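Side-chain contacts in RNA-dependent RNA Polymerase (Bombyx mori cytoplasmic polyhedrosis virus, PDB 6TZ0), which catalyses RNA-templated RNA synthesis, probably making both the viral plus-strand transcripts and, after core assembly, the complementary minus strands of the double-stranded genome: residues L832-A835 with W836-M839; Y870-R873 with L874-V878. All coordinates share one frame; numbering follows the deposited sequence.

Contact 1. Residues L832-A835 with W836-M839; sequences LPLA and WLFM
Leu832 and Trp836 meet at an angle, with both leucine methyls at the six-membered part of the indole. CD2 of Leu832 lies over one face of the ring, displaced toward its rim. CD1 of Leu832 is 3.9 Å from CE3 of Trp836. With CG of Trp836 anti to its backbone N (chi1 -176°), the indole runs alongside the leucine side chain, and chi2 of 78° turns a face to it. Leu753 touches both side chains, and Leu908 of helix 902-911 also packs on the indole.

Leu834 and Leu837 run alongside each other in the same direction, CD2 of Leu834 being 4.1 Å from CD1 of Leu837. Phe782 of helix 774-786 packs against both. The backbone is a short 3-10 turn over 834-837, in the loop between strands 827-831 and 867-868. Its i to i+3 bonds start with Trp836 N to Pro833 O (3.3 Å), where the donor N lies well out of the carbonyl plane. Those from Leu837 N to Leu834 O and from Phe838 N to Ala835 O are weak.

Leu837 CB sits over the centre of the Phe838 ring, 3.9 Å above its plane. Leu834 O approaches the same ring obliquely and is 3.2 Å from CE2 of Phe838. CG of Met839 touches Ala835 O, and both residues pack on Phe902.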
loop_
_atom_site.group_PDB
_atom_site.type_symbol
_atom_site.label_atom_id
_atom_site.label_comp_id
_atom_site.label_asym_id
_atom_site.label_seq_id
_atom_site.Cartn_x
_atom_site.Cartn_y
_atom_site.Cartn_z
ATOM N N LEU A 832 11.139 -11.449 36.317
ATOM C CA LEU A 832 9.772 -11.514 36.793
ATOM C C LEU A 832 9.376 -12.957 37.098
ATOM O O LEU A 832 9.907 -13.891 36.492
ATOM C CB LEU A 832 8.838 -10.880 35.762
ATOM C CG LEU A 832 8.926 -11.235 34.275
ATOM C CD1 LEU A 832 8.095 -12.450 33.883
ATOM C CD2 LEU A 832 8.522 -10.022 33.458
ATOM N N PRO A 833 8.487 -13.171 38.067
ATOM C CA PRO A 833 8.046 -14.536 38.365
ATOM C C PRO A 833 7.125 -15.067 37.280
ATOM O O PRO A 833 6.595 -14.323 36.455
ATOM C CB PRO A 833 7.305 -14.386 39.696
ATOM C CG PRO A 833 6.836 -12.982 39.701
ATOM C CD PRO A 833 7.905 -12.196 39.008
ATOM N N LEU A 834 6.933 -16.389 37.295
ATOM C CA LEU A 834 6.070 -17.009 36.297
ATOM C C LEU A 834 4.597 -16.719 36.532
ATOM O O LEU A 834 3.790 -16.939 35.626
ATOM C CB LEU A 834 6.269 -18.522 36.251
ATOM C CG LEU A 834 7.571 -19.069 35.696
ATOM C CD1 LEU A 834 7.505 -20.571 35.705
ATOM C CD2 LEU A 834 7.780 -18.554 34.307
ATOM N N ALA A 835 4.223 -16.226 37.714
ATOM C CA ALA A 835 2.834 -15.864 37.954
ATOM C C ALA A 835 2.421 -14.612 37.195
ATOM O O ALA A 835 1.223 -14.364 37.053
ATOM C CB ALA A 835 2.589 -15.668 39.447
ATOM N N TRP A 836 3.382 -13.834 36.693
ATOM C CA TRP A 836 3.066 -12.651 35.900
ATOM C C TRP A 836 2.455 -13.017 34.553
ATOM O O TRP A 836 1.741 -12.203 33.957
ATOM C CB TRP A 836 4.331 -11.820 35.693
ATOM C CG TRP A 836 4.091 -10.551 34.970
ATOM C CD1 TRP A 836 3.571 -9.401 35.478
ATOM C CD2 TRP A 836 4.261 -10.332 33.571
ATOM N NE1 TRP A 836 3.461 -8.457 34.491
ATOM C CE2 TRP A 836 3.870 -9.009 33.306
ATOM C CE3 TRP A 836 4.713 -11.126 32.516
ATOM C CZ2 TRP A 836 3.928 -8.459 32.033
ATOM C CZ3 TRP A 836 4.775 -10.579 31.260
ATOM C CH2 TRP A 836 4.385 -9.259 31.026
ATOM N N LEU A 837 2.707 -14.235 34.065
ATOM C CA LEU A 837 2.158 -14.676 32.789
ATOM C C LEU A 837 0.643 -14.813 32.804
ATOM O O LEU A 837 0.025 -14.804 31.739
ATOM C CB LEU A 837 2.768 -16.018 32.386
ATOM C CG LEU A 837 4.236 -16.045 31.982
ATOM C CD1 LEU A 837 4.708 -17.473 31.800
ATOM C CD2 LEU A 837 4.414 -15.274 30.703
ATOM N N PHE A 838 0.020 -14.919 33.973
ATOM C CA PHE A 838 -1.380 -15.303 34.034
ATOM C C PHE A 838 -2.249 -14.217 34.645
ATOM O O PHE A 838 -3.323 -14.517 35.172
ATOM C CB PHE A 838 -1.510 -16.601 34.825
ATOM C CG PHE A 838 -0.532 -17.653 34.402
ATOM C CD1 PHE A 838 -0.672 -18.312 33.198
ATOM C CD2 PHE A 838 0.525 -17.993 35.223
ATOM C CE1 PHE A 838 0.238 -19.280 32.815
ATOM C CE2 PHE A 838 1.429 -18.964 34.848
ATOM C CZ PHE A 838 1.281 -19.610 33.645
ATOM N N MET A 839 -1.826 -12.967 34.577
ATOM C CA MET A 839 -2.447 -11.917 35.360
ATOM C C MET A 839 -3.176 -10.895 34.503
ATOM O O MET A 839 -2.892 -10.752 33.310
ATOM C CB MET A 839 -1.388 -11.223 36.226
ATOM C CG MET A 839 -1.001 -12.019 37.459
ATOM S SD MET A 839 -2.335 -12.112 38.677
ATOM C CE MET A 839 -3.018 -13.750 38.425
#

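Contact 2. Residues Y870-R873 with L874-V878; sequences YKRR and LLYDV
Arg872 has CG anti to its backbone N (chi1 -172°) and stays extended as far as NE. Leu875 has CG beside its backbone N (chi1 -61°), and its CD1 reaches back to the arginine. The two side chains meet at a slant. CD1 of Leu875 is 3.9 Å from CG of Arg872. The same methyl lies over one face of the guanidinium, shifted to one side of it, 3.9 Å from NH2 of Arg872.

Tyr876 comes in with its ring edge, and its CD2 is 3.7 Å from Arg872 O. Farther out, Asp1017 joins the two polar ends: it forms a salt bridge with Arg872 NE and a hydrogen bond with Tyr876 OH.

Here a 3-10 turn leads into helix 873-878. Leu875 N bonds to Arg872 O in the i to i+3 pattern. Arg873 O then takes the i to i+4 bond from Asp877 N (2.9 Å), and a weak bond from Tyr876 N.

Asp877 CB packs 3.4 Å from Arg873 O. The carboxylate of Asp877 forms a salt bridge with Arg852, while the Arg873 guanidinium has a cation-pi contact with Tyr1022 and bonds to its carbonyl O.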
loop_
_atom_site.group_PDB
_atom_site.type_symbol
_atom_site.label_atom_id
_atom_site.label_comp_id
_atom_site.label_asym_id
_atom_site.label_seq_id
_atom_site.Cartn_x
_atom_site.Cartn_y
_atom_site.Cartn_z
ATOM N N TYR A 870 -11.275 -10.989 33.127
ATOM C CA TYR A 870 -11.692 -12.323 33.536
ATOM C C TYR A 870 -10.528 -13.149 34.079
ATOM O O TYR A 870 -10.758 -14.155 34.757
ATOM C CB TYR A 870 -12.376 -13.023 32.356
ATOM C CG TYR A 870 -12.953 -14.383 32.667
ATOM C CD1 TYR A 870 -14.036 -14.516 33.524
ATOM C CD2 TYR A 870 -12.432 -15.531 32.083
ATOM C CE1 TYR A 870 -14.568 -15.752 33.812
ATOM C CE2 TYR A 870 -12.964 -16.775 32.357
ATOM C CZ TYR A 870 -14.034 -16.876 33.224
ATOM O OH TYR A 870 -14.568 -18.111 33.503
ATOM N N LYS A 871 -9.286 -12.720 33.848
ATOM C CA LYS A 871 -8.133 -13.418 34.404
ATOM C C LYS A 871 -7.975 -13.188 35.905
ATOM O O LYS A 871 -7.203 -13.902 36.554
ATOM C CB LYS A 871 -6.865 -12.988 33.670
ATOM C CG LYS A 871 -6.840 -13.374 32.212
ATOM C CD LYS A 871 -6.813 -14.877 32.054
ATOM C CE LYS A 871 -5.480 -15.434 32.489
ATOM N NZ LYS A 871 -5.407 -16.902 32.277
ATOM N N ARG A 872 -8.691 -12.215 36.474
ATOM C CA ARG A 872 -8.615 -11.958 37.908
ATOM C C ARG A 872 -9.339 -13.032 38.716
ATOM O O ARG A 872 -9.051 -13.208 39.904
ATOM C CB ARG A 872 -9.172 -10.558 38.198
ATOM C CG ARG A 872 -8.978 -10.066 39.617
ATOM C CD ARG A 872 -9.374 -8.631 39.817
ATOM N NE ARG A 872 -9.318 -8.294 41.237
ATOM C CZ ARG A 872 -8.221 -7.897 41.872
ATOM N NH1 ARG A 872 -8.273 -7.620 43.165
ATOM N NH2 ARG A 872 -7.076 -7.766 41.219
ATOM N N ARG A 873 -10.220 -13.802 38.078
ATOM C CA ARG A 873 -10.942 -14.865 38.761
ATOM C C ARG A 873 -10.032 -16.027 39.158
ATOM O O ARG A 873 -10.410 -16.829 40.019
ATOM C CB ARG A 873 -12.082 -15.340 37.856
ATOM C CG ARG A 873 -13.125 -16.232 38.496
ATOM C CD ARG A 873 -14.221 -16.564 37.517
ATOM N NE ARG A 873 -15.197 -17.470 38.103
ATOM C CZ ARG A 873 -15.128 -18.793 38.017
ATOM N NH1 ARG A 873 -14.132 -19.366 37.363
ATOM N NH2 ARG A 873 -16.057 -19.543 38.581
ATOM N N LEU A 874 -8.833 -16.122 38.578
ATOM C CA LEU A 874 -7.897 -17.167 38.980
ATOM C C LEU A 874 -7.377 -16.942 40.395
ATOM O O LEU A 874 -7.080 -17.911 41.105
ATOM C CB LEU A 874 -6.741 -17.238 37.986
ATOM C CG LEU A 874 -5.755 -18.396 38.137
ATOM C CD1 LEU A 874 -6.459 -19.715 37.888
ATOM C CD2 LEU A 874 -4.575 -18.221 37.207
ATOM N N LEU A 875 -7.296 -15.676 40.827
ATOM C CA LEU A 875 -6.910 -15.352 42.198
ATOM C C LEU A 875 -7.887 -15.929 43.208
ATOM O O LEU A 875 -7.486 -16.340 44.302
ATOM C CB LEU A 875 -6.847 -13.837 42.385
ATOM C CG LEU A 875 -5.885 -12.980 41.572
ATOM C CD1 LEU A 875 -6.155 -11.512 41.866
ATOM C CD2 LEU A 875 -4.453 -13.335 41.883
ATOM N N TYR A 876 -9.166 -15.970 42.858
ATOM C CA TYR A 876 -10.196 -16.509 43.727
ATOM C C TYR A 876 -10.377 -18.004 43.540
ATOM O O TYR A 876 -10.753 -18.697 44.490
ATOM C CB TYR A 876 -11.510 -15.780 43.462
ATOM C CG TYR A 876 -11.465 -14.328 43.855
ATOM C CD1 TYR A 876 -11.733 -13.939 45.158
ATOM C CD2 TYR A 876 -11.125 -13.349 42.933
ATOM C CE1 TYR A 876 -11.689 -12.613 45.527
ATOM C CE2 TYR A 876 -11.071 -12.021 43.295
ATOM C CZ TYR A 876 -11.355 -11.662 44.594
ATOM O OH TYR A 876 -11.307 -10.345 44.973
ATOM N N ASP A 877 -10.106 -18.509 42.337
ATOM C CA ASP A 877 -10.170 -19.943 42.084
ATOM C C ASP A 877 -9.071 -20.682 42.838
ATOM O O ASP A 877 -9.293 -21.794 43.329
ATOM C CB ASP A 877 -10.068 -20.204 40.580
ATOM C CG ASP A 877 -10.499 -21.604 40.191
ATOM O OD1 ASP A 877 -10.965 -22.366 41.061
ATOM O OD2 ASP A 877 -10.362 -21.953 38.999
ATOM N N VAL A 878 -7.883 -20.078 42.954
ATOM C CA VAL A 878 -6.827 -20.682 43.767
ATOM C C VAL A 878 -7.196 -20.637 45.252
ATOM O O VAL A 878 -6.872 -21.559 46.012
ATOM C CB VAL A 878 -5.481 -19.990 43.452
ATOM C CG1 VAL A 878 -4.371 -20.444 44.372
ATOM C CG2 VAL A 878 -5.069 -20.300 42.035
#

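Contact 1 comes first along the chain, in the loop between strands 827-831 and 867-868. Contact 2 follows that second strand and runs into helix 873-878, in the C-terminal region of the polymerase. Their centres are about 13 Å apart, and they touch. Met839 CE packs on Leu875 CD2 at 3.8 Å, and Phe838 CB on Leu874 CD2 at 4.2 Å. Tyr845 also links them: it has a backbone hydrogen bond with Leu837, and its O accepts one from Lys871 NZ. Two short helical turns, about thirty residues apart in sequence, thus pack together in a largely buried region. The Leu832 side chain is about 8 Å from that of Arg791, an ATP-binding residue, whereas contact 2 lies away from the known nucleotide- and metal-binding residues.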